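Local coordinates for adenine phosphoribosyltransferase, putative (Trypanosoma brucei brucei, PDB 5VN4), which probably catalyses the interconversion of AMP plus diphosphate with 5-phospho-alpha-D-ribose 1-diphosphate plus adenine, a purine salvage reaction, at residues T126-A131 with I157-T162; V151-V156 with E179-L184; I120-Y125 with M163-Q168; P16-L21 with K190-A195. One frame throughout, in Å; residues are numbered along the deposited sequence.

In the fold
A largely parallel sheet lies beneath a polar active site, and the four contacts sample both. Contact 2 is the buried core, two neighbouring parallel strands; beyond the first, D154 and D155 turn their carboxylates to the ribose. Contact 1, partly buried and mostly polar, closes on the ribose phosphate and adenine, which it shares with contact 2, and reaches pyrophosphate; its I157 packs on V180 and probably bonds to L184 O through N. Contact 3, farther out, ties the loop after strand 119-121 to helix 161-172, also used by contact 1, near the second subunit. Contact 4 is buried but water-bridged; it joins strand 18-21, in the sheet of contact 2, to helix 192-197.

Contact 1 of 4, residues T126-A131 with I157-T162; sequences TKEYAA and IATGGT. With HSX (5-O-phosphono-alpha-D-ribofuranose), chain D; ADE (adenine), chain C; PPV (pyrophosphate), chain E.
T126 lies against the first turn of helix 161-172, its CA 5.0 Å from that of G161, whose CA-H points to T126 O. K127 turns NZ in at the end of its chain (chi4 -73°), so that it donates to T162 OG1 at 2.8 Å and also to the ribose oxygens O1 and O4. T162 OG1 in turn donates to phosphate O1X, 2.6 Å away. The segment 157-162 is the phosphate-binding loop of the PRPP motif of type I phosphoribosyltransferases: backbone N-H groups of A158, T159, G160 and T162 wrap the phosphate. T159 OG1 donates to O3X at 2.6 Å and accepts from G161 N, an ST turn, while its CG2 packs on E128 CA at 3.6 Å. E128 N reaches O3X at 2.7 Å, and at the end of its extended side chain OE1 accepts from adenine N6 at 3.1 Å. The Y129 hydroxyl donates to pyrophosphate O11, which lies at the ring edge, and H45 stacks on that ring.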
loop_
_atom_site.group_PDB
_atom_site.type_symbol
_atom_site.label_atom_id
_atom_site.label_comp_id
_atom_site.label_asym_id
_atom_site.label_seq_id
_atom_site.Cartn_x
_atom_site.Cartn_y
_atom_site.Cartn_z
ATOM N N THR A 126 12.872 10.002 11.487
ATOM C CA THR A 126 11.938 10.868 12.186
ATOM C C THR A 126 10.843 11.275 11.207
ATOM O O THR A 126 11.021 11.209 9.986
ATOM C CB THR A 126 12.636 12.107 12.770
ATOM O OG1 THR A 126 13.172 12.912 11.712
ATOM C CG2 THR A 126 13.772 11.698 13.713
ATOM N N LYS A 127 9.690 11.666 11.753
ATOM C CA LYS A 127 8.573 12.175 10.964
ATOM C C LYS A 127 8.019 13.405 11.666
ATOM O O LYS A 127 8.362 13.683 12.818
ATOM C CB LYS A 127 7.453 11.127 10.814
ATOM C CG LYS A 127 7.851 9.801 10.157
ATOM C CD LYS A 127 6.666 8.839 10.211
ATOM C CE LYS A 127 6.880 7.574 9.382
ATOM N NZ LYS A 127 6.800 7.828 7.919
ATOM N N GLU A 128 7.109 14.125 10.988
ATOM C CA GLU A 128 6.469 15.283 11.616
ATOM C C GLU A 128 5.961 14.941 13.013
ATOM O O GLU A 128 6.062 15.754 13.945
ATOM C CB GLU A 128 5.315 15.801 10.741
ATOM C CG GLU A 128 4.693 17.105 11.267
ATOM C CD GLU A 128 3.428 17.560 10.538
ATOM O OE1 GLU A 128 2.936 16.857 9.634
ATOM O OE2 GLU A 128 2.910 18.643 10.881
ATOM N N TYR A 129 5.436 13.727 13.185
ATOM C CA TYR A 129 4.831 13.322 14.446
ATOM C C TYR A 129 5.575 12.188 15.143
ATOM O O TYR A 129 5.024 11.570 16.060
ATOM C CB TYR A 129 3.362 12.960 14.246
ATOM C CG TYR A 129 3.056 11.996 13.121
ATOM C CD1 TYR A 129 3.437 10.660 13.188
ATOM C CD2 TYR A 129 2.336 12.418 12.010
ATOM C CE1 TYR A 129 3.119 9.773 12.162
ATOM C CE2 TYR A 129 2.013 11.548 10.994
ATOM C CZ TYR A 129 2.409 10.229 11.070
ATOM O OH TYR A 129 2.063 9.368 10.052
ATOM N N ALA A 130 6.820 11.910 14.760
ATOM C CA ALA A 130 7.558 10.805 15.364
ATOM C C ALA A 130 8.971 11.260 15.689
ATOM O O ALA A 130 9.730 11.639 14.791
ATOM C CB ALA A 130 7.588 9.578 14.441
ATOM N N ALA A 131 9.316 11.229 16.974
ATOM C CA ALA A 131 10.693 11.428 17.384
ATOM C C ALA A 131 11.513 10.184 17.052
ATOM O O ALA A 131 10.976 9.095 16.827
ATOM C CB ALA A 131 10.766 11.711 18.887
ATOM N N ILE A 157 4.859 14.562 2.103
ATOM C CA ILE A 157 6.194 15.005 2.498
ATOM C C ILE A 157 6.012 16.171 3.457
ATOM O O ILE A 157 5.454 17.212 3.082
ATOM C CB ILE A 157 7.066 15.388 1.292
ATOM C CG1 ILE A 157 7.231 14.181 0.351
ATOM C CG2 ILE A 157 8.432 15.877 1.787
ATOM C CD1 ILE A 157 7.898 14.483 -0.945
ATOM N N ALA A 158 6.437 15.974 4.709
ATOM C CA ALA A 158 6.267 16.969 5.752
ATOM C C ALA A 158 7.662 17.437 6.150
ATOM O O ALA A 158 8.237 18.296 5.461
ATOM C CB ALA A 158 5.412 16.402 6.893
ATOM N N THR A 159 8.261 16.889 7.211
ATOM C CA THR A 159 9.623 17.271 7.568
ATOM C C THR A 159 10.661 16.726 6.594
ATOM O O THR A 159 11.801 17.209 6.593
ATOM C CB THR A 159 9.993 16.756 8.960
ATOM O OG1 THR A 159 10.073 15.320 8.944
ATOM C CG2 THR A 159 9.006 17.218 10.003
ATOM N N GLY A 160 10.320 15.724 5.786
ATOM C CA GLY A 160 11.307 15.092 4.938
ATOM C C GLY A 160 12.148 14.043 5.627
ATOM O O GLY A 160 13.065 13.495 4.994
ATOM N N GLY A 161 11.854 13.721 6.888
ATOM C CA GLY A 161 12.584 12.653 7.556
ATOM C C GLY A 161 12.390 11.300 6.898
ATOM O O GLY A 161 13.339 10.530 6.744
ATOM N N THR A 162 11.161 10.986 6.501
ATOM C CA THR A 162 10.932 9.708 5.837
ATOM C C THR A 162 11.685 9.653 4.514
ATOM O O THR A 162 12.366 8.665 4.216
ATOM C CB THR A 162 9.431 9.472 5.643
ATOM O OG1 THR A 162 8.780 9.535 6.921
ATOM C CG2 THR A 162 9.170 8.100 4.997
HETATM C C1 HSX D . 3.635 9.624 7.265
HETATM O O4 HSX D . 4.825 10.391 7.519
HETATM C C2 HSX D . 3.423 9.784 5.771
HETATM O O2 HSX D . 2.634 8.720 5.223
HETATM C C3 HSX D . 4.838 9.826 5.237
HETATM O O3 HSX D . 5.405 8.503 5.169
HETATM C C4 HSX D . 5.574 10.597 6.322
HETATM C C5 HSX D . 5.694 12.091 6.014
HETATM O O5 HSX D . 6.232 12.794 7.137
HETATM P "P'" HSX D . 7.773 13.297 7.161
HETATM O O1X HSX D . 8.672 12.094 7.379
HETATM O O2X HSX D . 8.026 13.994 5.852
HETATM O O3X HSX D . 7.778 14.254 8.336
HETATM O O1 HSX D . 3.871 8.248 7.594
HETATM N N9 ADE C . 2.363 12.459 7.615
HETATM C C8 ADE C . 3.170 13.405 8.166
HETATM N N7 ADE C . 2.558 14.541 8.422
HETATM C C5 ADE C . 1.260 14.322 8.003
HETATM C C6 ADE C . 0.107 15.145 8.000
HETATM N N6 ADE C . 0.088 16.414 8.453
HETATM N N1 ADE C . -1.032 14.612 7.514
HETATM C C2 ADE C . -1.009 13.351 7.059
HETATM N N3 ADE C . 0.003 12.485 7.017
HETATM C C4 ADE C . 1.123 13.042 7.503
HETATM O O11 PPV E . 3.397 7.238 10.102
HETATM P P1 PPV E . 3.033 5.788 9.851
HETATM O O21 PPV E . 2.284 5.140 10.993
HETATM O O31 PPV E . 4.198 4.987 9.312
HETATM O OPP PPV E . 1.991 5.894 8.620
HETATM P P2 PPV E . 1.426 4.798 7.575
HETATM O O12 PPV E . 0.038 5.372 7.454
HETATM O O22 PPV E . 2.328 4.948 6.363
HETATM O O32 PPV E . 1.449 3.423 8.195
HETATM O O HOH W 1 11.347 14.741 11.278
#

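Contact 2 of 4, residues V151-V156 with E179-L184; sequences VLIDDV and EVAGIL. With HSX (5-O-phosphono-alpha-D-ribofuranose), chain D; ADE (adenine), chain C.
L152 and A181 share a backbone bond between the parallel strands 149-153 and 176-182: A181 N donates to L152 O at 2.8 Å, nearly along the C=O axis, and D154 N donates to A181 O. The two are the strands of a beta-alpha-beta crossover whose helix is 161-172. The A181 methyl touches both V151 CG1 and I153 CG1, each 4.1 Å from CB, while L152 and V180 meet on the other face, against M163.

Beyond I153 the regular pairing lapses, and D155 O is gripped by two donors at once, I183 N at 2.9 Å and L184 N at 3.0 Å, before V156 pairs with L184. The D155 side chain starts with CB against I183 CG1, at 4.1 Å. Its CG stands between the backbone N and the carbonyl carbon (chi1 70°), and from there OD1 accepts from the ribose O2 hydroxyl at 2.7 Å, whereas OD2 makes a salt bridge with R90. D154 OD2 accepts from O3 of the same ribose at 2.5 Å, and V156 CG2 comes 3.7 Å from adenine N3.

The doubly held carbonyl of D155 thus secures the backbone just before V156, and the two adjacent carboxylates take one ribose hydroxyl each. The R90 salt bridge on OD2 is consistent with D155 being held as an acceptor for the sugar.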
loop_
_atom_site.group_PDB
_atom_site.type_symbol
_atom_site.label_atom_id
_atom_site.label_comp_id
_atom_site.label_asym_id
_atom_site.label_seq_id
_atom_site.Cartn_x
_atom_site.Cartn_y
_atom_site.Cartn_z
ATOM N N VAL A 151 12.765 6.494 -8.606
ATOM C CA VAL A 151 11.887 7.509 -8.037
ATOM C C VAL A 151 11.443 7.008 -6.673
ATOM O O VAL A 151 11.045 5.846 -6.545
ATOM C CB VAL A 151 10.661 7.746 -8.943
ATOM C CG1 VAL A 151 9.586 8.576 -8.228
ATOM C CG2 VAL A 151 11.086 8.401 -10.239
ATOM N N LEU A 152 11.523 7.871 -5.658
ATOM C CA LEU A 152 10.944 7.603 -4.342
ATOM C C LEU A 152 9.546 8.204 -4.294
ATOM O O LEU A 152 9.357 9.356 -4.697
ATOM C CB LEU A 152 11.795 8.262 -3.255
ATOM C CG LEU A 152 13.132 7.594 -2.950
ATOM C CD1 LEU A 152 14.003 8.536 -2.125
ATOM C CD2 LEU A 152 12.920 6.279 -2.237
ATOM N N ILE A 153 8.561 7.437 -3.809
ATOM C CA ILE A 153 7.185 7.921 -3.748
ATOM C C ILE A 153 6.575 7.681 -2.369
ATOM O O ILE A 153 6.779 6.628 -1.752
ATOM C CB ILE A 153 6.303 7.348 -4.886
ATOM C CG1 ILE A 153 4.949 8.065 -4.949
ATOM C CG2 ILE A 153 6.117 5.833 -4.747
ATOM C CD1 ILE A 153 4.194 7.831 -6.246
ATOM N N ASP A 154 5.835 8.681 -1.888
ATOM C CA ASP A 154 5.064 8.597 -0.655
ATOM C C ASP A 154 3.801 9.426 -0.849
ATOM O O ASP A 154 3.634 10.089 -1.875
ATOM C CB ASP A 154 5.893 9.104 0.526
ATOM C CG ASP A 154 5.549 8.415 1.826
ATOM O OD1 ASP A 154 4.533 7.679 1.869
ATOM O OD2 ASP A 154 6.321 8.598 2.796
ATOM N N ASP A 155 2.906 9.407 0.144
ATOM C CA ASP A 155 1.752 10.299 0.040
ATOM C C ASP A 155 2.098 11.728 0.464
ATOM O O ASP A 155 1.957 12.670 -0.323
ATOM C CB ASP A 155 0.496 9.737 0.729
ATOM C CG ASP A 155 0.585 9.704 2.245
ATOM O OD1 ASP A 155 1.688 9.473 2.794
ATOM O OD2 ASP A 155 -0.485 9.870 2.885
ATOM N N VAL A 156 2.585 11.903 1.693
ATOM C CA VAL A 156 2.852 13.219 2.269
ATOM C C VAL A 156 4.353 13.381 2.444
ATOM O O VAL A 156 5.036 12.459 2.901
ATOM C CB VAL A 156 2.145 13.368 3.631
ATOM C CG1 VAL A 156 2.488 14.718 4.278
ATOM C CG2 VAL A 156 0.639 13.214 3.474
ATOM N N GLU A 179 13.937 11.544 -8.905
ATOM C CA GLU A 179 12.916 12.449 -8.414
ATOM C C GLU A 179 12.323 11.851 -7.156
ATOM O O GLU A 179 12.328 10.628 -6.963
ATOM C CB GLU A 179 11.820 12.622 -9.474
ATOM C CG GLU A 179 10.755 13.630 -9.158
ATOM C CD GLU A 179 10.043 14.093 -10.406
ATOM O OE1 GLU A 179 10.652 14.855 -11.186
ATOM O OE2 GLU A 179 8.879 13.702 -10.605
ATOM N N VAL A 180 11.806 12.738 -6.315
ATOM C CA VAL A 180 11.004 12.404 -5.149
ATOM C C VAL A 180 9.580 12.853 -5.451
ATOM O O VAL A 180 9.369 13.994 -5.878
ATOM C CB VAL A 180 11.570 13.142 -3.922
ATOM C CG1 VAL A 180 10.541 13.273 -2.819
ATOM C CG2 VAL A 180 12.848 12.452 -3.435
ATOM N N ALA A 181 8.611 11.954 -5.258
ATOM C CA ALA A 181 7.225 12.186 -5.657
ATOM C C ALA A 181 6.276 12.013 -4.477
ATOM O O ALA A 181 6.443 11.108 -3.654
ATOM C CB ALA A 181 6.793 11.212 -6.762
ATOM N N GLY A 182 5.247 12.860 -4.426
ATOM C CA GLY A 182 4.186 12.707 -3.448
ATOM C C GLY A 182 2.923 13.397 -3.916
ATOM O O GLY A 182 2.894 14.042 -4.967
ATOM N N ILE A 183 1.866 13.275 -3.111
ATOM C CA ILE A 183 0.633 13.992 -3.421
ATOM C C ILE A 183 0.405 15.238 -2.569
ATOM O O ILE A 183 -0.377 16.110 -2.978
ATOM C CB ILE A 183 -0.622 13.089 -3.461
ATOM C CG1 ILE A 183 -0.882 12.417 -2.104
ATOM C CG2 ILE A 183 -0.490 12.078 -4.595
ATOM C CD1 ILE A 183 -2.224 11.694 -2.041
ATOM N N LEU A 184 1.081 15.363 -1.422
ATOM C CA LEU A 184 0.898 16.509 -0.533
ATOM C C LEU A 184 2.245 16.895 0.055
ATOM O O LEU A 184 2.879 16.089 0.742
ATOM C CB LEU A 184 -0.094 16.171 0.585
ATOM C CG LEU A 184 -0.281 17.256 1.644
ATOM C CD1 LEU A 184 -0.844 18.533 1.047
ATOM C CD2 LEU A 184 -1.182 16.745 2.736
HETATM C C1 HSX D . 3.635 9.624 7.265
HETATM O O4 HSX D . 4.825 10.391 7.519
HETATM C C2 HSX D . 3.423 9.784 5.771
HETATM O O2 HSX D . 2.634 8.720 5.223
HETATM C C3 HSX D . 4.838 9.826 5.237
HETATM O O3 HSX D . 5.405 8.503 5.169
HETATM C C4 HSX D . 5.574 10.597 6.322
HETATM C C5 HSX D . 5.694 12.091 6.014
HETATM O O5 HSX D . 6.232 12.794 7.137
HETATM P "P'" HSX D . 7.773 13.297 7.161
HETATM O O1X HSX D . 8.672 12.094 7.379
HETATM O O2X HSX D . 8.026 13.994 5.852
HETATM O O3X HSX D . 7.778 14.254 8.336
HETATM O O1 HSX D . 3.871 8.248 7.594
HETATM N N9 ADE C . 2.363 12.459 7.615
HETATM C C8 ADE C . 3.170 13.405 8.166
HETATM N N7 ADE C . 2.558 14.541 8.422
HETATM C C5 ADE C . 1.260 14.322 8.003
HETATM C C6 ADE C . 0.107 15.145 8.000
HETATM N N6 ADE C . 0.088 16.414 8.453
HETATM N N1 ADE C . -1.032 14.612 7.514
HETATM C C2 ADE C . -1.009 13.351 7.059
HETATM N N3 ADE C . 0.003 12.485 7.017
HETATM C C4 ADE C . 1.123 13.042 7.503
#

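Contact 3 of 4, residues I120-Y125 with M163-Q168; sequences IKSEPY and MLAGVQ
Q168 and S122 meet where the loop leaving strand 119-121 crosses helix 161-172, with the A165 methyl against the serine. Q168 sends CG anti to its own carbonyl carbon (chi1 -68°) and runs on extended, which brings the amide up to the loop backbone. OE1 accepts from E123 N at 3.1 Å, and the donor stands well above the plane of the amide carbonyl. A water 2.8 Å from Q168 OE1 also lies near E123 O; it cannot be said to serve every neighbour at once.

E123 crosses the glutamine at about a right angle, its CG close to the amide and E123 CB 3.5 Å from Q168 OE1. The bend at chi2 (-71°) then swings CD away; the carboxylate and amide planes stand 89° apart. S122 places OG between its backbone N and carbonyl carbon; OG donates to E123 O at 2.7 Å and also bonds M137 N, while S122 OG stands 3.8 Å from A165 CB. Y125 adds only its CB, 4.2 Å from A165 CB, and its ring makes a cation-pi pair with K127.

I120 and K121 continue the sheet by parallel pairing with a strand of the second subunit, and C236 of that subunit packs on Q168. Chemically, polar bonds from Q168 and S122 sit over the A165 methyl: the Q168 amide oxygen takes the loop N-H of E123, and S122 OG takes up the carbonyl of the same residue.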
loop_
_atom_site.group_PDB
_atom_site.type_symbol
_atom_site.label_atom_id
_atom_site.label_comp_id
_atom_site.label_asym_id
_atom_site.label_seq_id
_atom_site.Cartn_x
_atom_site.Cartn_y
_atom_site.Cartn_z
ATOM N N ILE A 120 18.830 -3.992 3.624
ATOM C CA ILE A 120 19.629 -2.841 4.035
ATOM C C ILE A 120 18.760 -1.974 4.933
ATOM O O ILE A 120 17.607 -1.696 4.596
ATOM C CB ILE A 120 20.081 -2.026 2.812
ATOM C CG1 ILE A 120 20.739 -2.915 1.756
ATOM C CG2 ILE A 120 20.996 -0.881 3.242
ATOM C CD1 ILE A 120 20.924 -2.197 0.445
ATOM N N LYS A 121 19.310 -1.526 6.060
ATOM C CA LYS A 121 18.578 -0.673 6.990
ATOM C C LYS A 121 19.118 0.751 6.955
ATOM O O LYS A 121 20.335 0.969 6.888
ATOM C CB LYS A 121 18.643 -1.221 8.420
ATOM C CG LYS A 121 20.008 -1.175 9.069
ATOM C CD LYS A 121 19.923 -1.542 10.546
ATOM C CE LYS A 121 21.305 -1.662 11.175
ATOM N NZ LYS A 121 21.242 -1.968 12.635
ATOM N N SER A 122 18.204 1.716 6.990
ATOM C CA SER A 122 18.553 3.128 7.058
ATOM C C SER A 122 18.994 3.492 8.474
ATOM O O SER A 122 18.961 2.674 9.396
ATOM C CB SER A 122 17.342 3.977 6.676
ATOM O OG SER A 122 16.379 3.978 7.722
ATOM N N GLU A 123 19.394 4.749 8.661
ATOM C CA GLU A 123 19.483 5.285 10.006
ATOM C C GLU A 123 18.079 5.429 10.596
ATOM O O GLU A 123 17.093 5.521 9.859
ATOM C CB GLU A 123 20.138 6.660 9.966
ATOM C CG GLU A 123 21.578 6.634 9.525
ATOM C CD GLU A 123 22.488 6.024 10.570
ATOM O OE1 GLU A 123 22.199 6.182 11.775
ATOM O OE2 GLU A 123 23.488 5.383 10.186
ATOM N N PRO A 124 17.957 5.461 11.922
ATOM C CA PRO A 124 16.631 5.677 12.519
ATOM C C PRO A 124 15.987 6.948 11.980
ATOM O O PRO A 124 16.635 7.992 11.848
ATOM C CB PRO A 124 16.935 5.785 14.018
ATOM C CG PRO A 124 18.195 4.984 14.191
ATOM C CD PRO A 124 18.997 5.284 12.953
ATOM N N TYR A 125 14.709 6.854 11.631
ATOM C CA TYR A 125 14.028 7.956 10.970
ATOM C C TYR A 125 13.275 8.830 11.968
ATOM O O TYR A 125 13.079 8.478 13.134
ATOM C CB TYR A 125 13.102 7.465 9.848
ATOM C CG TYR A 125 11.977 6.531 10.257
ATOM C CD1 TYR A 125 10.863 6.998 10.950
ATOM C CD2 TYR A 125 12.008 5.188 9.904
ATOM C CE1 TYR A 125 9.822 6.142 11.300
ATOM C CE2 TYR A 125 10.982 4.329 10.248
ATOM C CZ TYR A 125 9.891 4.808 10.946
ATOM O OH TYR A 125 8.869 3.944 11.279
ATOM N N MET A 163 11.603 10.723 3.724
ATOM C CA MET A 163 12.335 10.749 2.460
ATOM C C MET A 163 13.833 10.588 2.675
ATOM O O MET A 163 14.502 9.917 1.882
ATOM C CB MET A 163 12.021 12.013 1.653
ATOM C CG MET A 163 10.762 11.912 0.816
ATOM S SD MET A 163 10.910 10.639 -0.460
ATOM C CE MET A 163 9.155 10.478 -0.869
ATOM N N LEU A 164 14.378 11.191 3.741
ATOM C CA LEU A 164 15.797 11.031 4.040
ATOM C C LEU A 164 16.164 9.562 4.215
ATOM O O LEU A 164 17.209 9.114 3.730
ATOM C CB LEU A 164 16.153 11.827 5.297
ATOM C CG LEU A 164 17.582 11.631 5.815
ATOM C CD1 LEU A 164 18.620 12.089 4.782
ATOM C CD2 LEU A 164 17.792 12.346 7.152
ATOM N N ALA A 165 15.321 8.797 4.910
ATOM C CA ALA A 165 15.581 7.372 5.067
ATOM C C ALA A 165 15.626 6.672 3.711
ATOM O O ALA A 165 16.487 5.816 3.470
ATOM C CB ALA A 165 14.517 6.753 5.971
ATOM N N GLY A 166 14.718 7.037 2.803
ATOM C CA GLY A 166 14.763 6.473 1.465
ATOM C C GLY A 166 16.009 6.880 0.707
ATOM O O GLY A 166 16.622 6.053 0.026
ATOM N N VAL A 167 16.417 8.150 0.835
ATOM C CA VAL A 167 17.646 8.613 0.191
ATOM C C VAL A 167 18.847 7.818 0.688
ATOM O O VAL A 167 19.717 7.432 -0.098
ATOM C CB VAL A 167 17.833 10.130 0.404
ATOM C CG1 VAL A 167 19.203 10.594 -0.101
ATOM C CG2 VAL A 167 16.723 10.913 -0.289
ATOM N N GLN A 168 18.905 7.549 1.995
ATOM C CA GLN A 168 20.000 6.746 2.543
ATOM C C GLN A 168 20.043 5.361 1.911
ATOM O O GLN A 168 21.125 4.847 1.596
ATOM C CB GLN A 168 19.870 6.650 4.063
ATOM C CG GLN A 168 20.111 7.982 4.750
ATOM C CD GLN A 168 19.688 8.015 6.206
ATOM O OE1 GLN A 168 18.955 7.148 6.673
ATOM N NE2 GLN A 168 20.146 9.042 6.934
HETATM O O HOH W 2 16.848 7.953 8.363
#

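Contact 4 of 4, residues P16-L21 with K190-A195; sequences PNYFTL and KGTQPA
Strand 18-21, which runs antiparallel to strand 11-15 and parallel to strand 208-213 in the central sheet, meets the start of helix 192-197 through Y18 and T192. The T192 methyl does the touching: CG2 lies 3.6 Å from Y18 CD2, approaching the ring obliquely, and 3.7 Å from N17 O. Y18 has CG roughly anti to its backbone N (chi1 -150°), and its CB points toward the helix. G191 N lies near the plane of the ring, 4.0 Å from Y18 CE2.

No direct hydrogen bond crosses the contact, and water does the polar work. One water accepts from both Y18 OH, at 2.8 Å, and G191 N, at 2.9 Å, and lies in the plane of the tyrosine ring. A second donates to P16 O at 2.8 Å and sits 2.6 Å from T192 OG1, which chi1 (40°) turns to the side where the water lies.

Outside the pair, T192 also packs on F208 and Y18 on T210, both in strand 208-213, and N17 ND2 is bonded to S204 O. The helix lying on strand 208-213 of the sheet is the alpha/beta layering typical of the phosphoribosyltransferase fold, with strands 11-15 and 18-21 added at its edge.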
loop_
_atom_site.group_PDB
_atom_site.type_symbol
_atom_site.label_atom_id
_atom_site.label_comp_id
_atom_site.label_asym_id
_atom_site.label_seq_id
_atom_site.Cartn_x
_atom_site.Cartn_y
_atom_site.Cartn_z
ATOM N N PRO A 16 13.294 26.132 -3.849
ATOM C CA PRO A 16 14.276 25.472 -4.730
ATOM C C PRO A 16 14.087 23.960 -4.760
ATOM O O PRO A 16 14.149 23.281 -3.730
ATOM C CB PRO A 16 15.625 25.890 -4.129
ATOM C CG PRO A 16 15.346 27.239 -3.491
ATOM C CD PRO A 16 13.937 27.104 -2.935
ATOM N N ASN A 17 13.824 23.441 -5.962
ATOM C CA ASN A 17 13.577 22.018 -6.195
ATOM C C ASN A 17 12.396 21.469 -5.392
ATOM O O ASN A 17 12.358 20.285 -5.052
ATOM C CB ASN A 17 14.838 21.165 -6.046
ATOM C CG ASN A 17 15.498 20.907 -7.378
ATOM O OD1 ASN A 17 14.824 20.870 -8.406
ATOM N ND2 ASN A 17 16.813 20.721 -7.376
ATOM N N TYR A 18 11.405 22.313 -5.112
ATOM C CA TYR A 18 10.150 21.892 -4.486
ATOM C C TYR A 18 9.031 22.366 -5.403
ATOM O O TYR A 18 8.756 23.569 -5.473
ATOM C CB TYR A 18 10.010 22.486 -3.082
ATOM C CG TYR A 18 9.210 21.643 -2.095
ATOM C CD1 TYR A 18 8.133 20.864 -2.506
ATOM C CD2 TYR A 18 9.547 21.630 -0.743
ATOM C CE1 TYR A 18 7.421 20.097 -1.595
ATOM C CE2 TYR A 18 8.838 20.873 0.181
ATOM C CZ TYR A 18 7.771 20.106 -0.257
ATOM O OH TYR A 18 7.058 19.349 0.644
ATOM N N PHE A 19 8.420 21.428 -6.126
ATOM C CA PHE A 19 7.418 21.715 -7.145
ATOM C C PHE A 19 6.048 21.227 -6.697
ATOM O O PHE A 19 5.935 20.171 -6.070
ATOM C CB PHE A 19 7.758 20.999 -8.456
ATOM C CG PHE A 19 9.051 21.449 -9.086
ATOM C CD1 PHE A 19 10.271 20.907 -8.685
ATOM C CD2 PHE A 19 9.047 22.410 -10.084
ATOM C CE1 PHE A 19 11.465 21.324 -9.277
ATOM C CE2 PHE A 19 10.231 22.823 -10.680
ATOM C CZ PHE A 19 11.445 22.281 -10.271
ATOM N N THR A 20 5.012 21.991 -7.046
ATOM C CA THR A 20 3.637 21.610 -6.767
ATOM C C THR A 20 2.768 22.110 -7.917
ATOM O O THR A 20 3.198 22.936 -8.721
ATOM C CB THR A 20 3.196 22.161 -5.404
ATOM O OG1 THR A 20 1.953 21.568 -5.014
ATOM C CG2 THR A 20 3.050 23.678 -5.444
ATOM N N LEU A 21 1.546 21.590 -8.021
ATOM C CA LEU A 21 0.694 22.012 -9.126
ATOM C C LEU A 21 0.404 23.508 -9.045
ATOM O O LEU A 21 0.326 24.090 -7.959
ATOM C CB LEU A 21 -0.626 21.240 -9.118
ATOM C CG LEU A 21 -0.570 19.785 -9.586
ATOM C CD1 LEU A 21 -1.882 19.098 -9.233
ATOM C CD2 LEU A 21 -0.286 19.686 -11.078
ATOM N N LYS A 190 9.718 22.748 4.811
ATOM C CA LYS A 190 10.972 22.680 4.058
ATOM C C LYS A 190 11.549 21.262 4.059
ATOM O O LYS A 190 12.720 21.033 4.377
ATOM C CB LYS A 190 11.972 23.727 4.556
ATOM C CG LYS A 190 11.439 25.155 4.446
ATOM C CD LYS A 190 12.448 26.191 4.922
ATOM C CE LYS A 190 11.857 27.592 4.864
ATOM N NZ LYS A 190 11.405 27.958 3.489
ATOM N N GLY A 191 10.702 20.300 3.688
ATOM C CA GLY A 191 11.058 18.887 3.708
ATOM C C GLY A 191 12.076 18.466 2.672
ATOM O O GLY A 191 12.554 17.330 2.733
ATOM N N THR A 192 12.422 19.343 1.729
ATOM C CA THR A 192 13.559 19.088 0.851
ATOM C C THR A 192 14.880 19.115 1.603
ATOM O O THR A 192 15.848 18.502 1.147
ATOM C CB THR A 192 13.630 20.200 -0.203
ATOM O OG1 THR A 192 13.323 21.450 0.433
ATOM C CG2 THR A 192 12.645 19.968 -1.360
ATOM N N GLN A 193 14.950 19.815 2.736
ATOM C CA GLN A 193 16.250 20.095 3.344
ATOM C C GLN A 193 17.034 18.849 3.725
ATOM O O GLN A 193 18.229 18.777 3.390
ATOM C CB GLN A 193 16.112 21.077 4.509
ATOM C CG GLN A 193 17.421 21.303 5.252
ATOM C CD GLN A 193 17.226 22.081 6.535
ATOM O OE1 GLN A 193 16.214 22.762 6.711
ATOM N NE2 GLN A 193 18.187 21.979 7.444
ATOM N N PRO A 194 16.464 17.854 4.422
ATOM C CA PRO A 194 17.292 16.691 4.797
ATOM C C PRO A 194 17.881 15.969 3.596
ATOM O O PRO A 194 19.095 15.732 3.556
ATOM C CB PRO A 194 16.333 15.832 5.636
ATOM C CG PRO A 194 15.300 16.799 6.142
ATOM C CD PRO A 194 15.117 17.782 5.028
ATOM N N ALA A 195 17.062 15.666 2.586
ATOM C CA ALA A 195 17.559 14.978 1.398
ATOM C C ALA A 195 18.590 15.820 0.660
ATOM O O ALA A 195 19.565 15.282 0.122
ATOM C CB ALA A 195 16.393 14.645 0.468
HETATM O O HOH W 3 13.078 23.534 -1.120
HETATM O O HOH W 4 7.891 19.793 3.237
#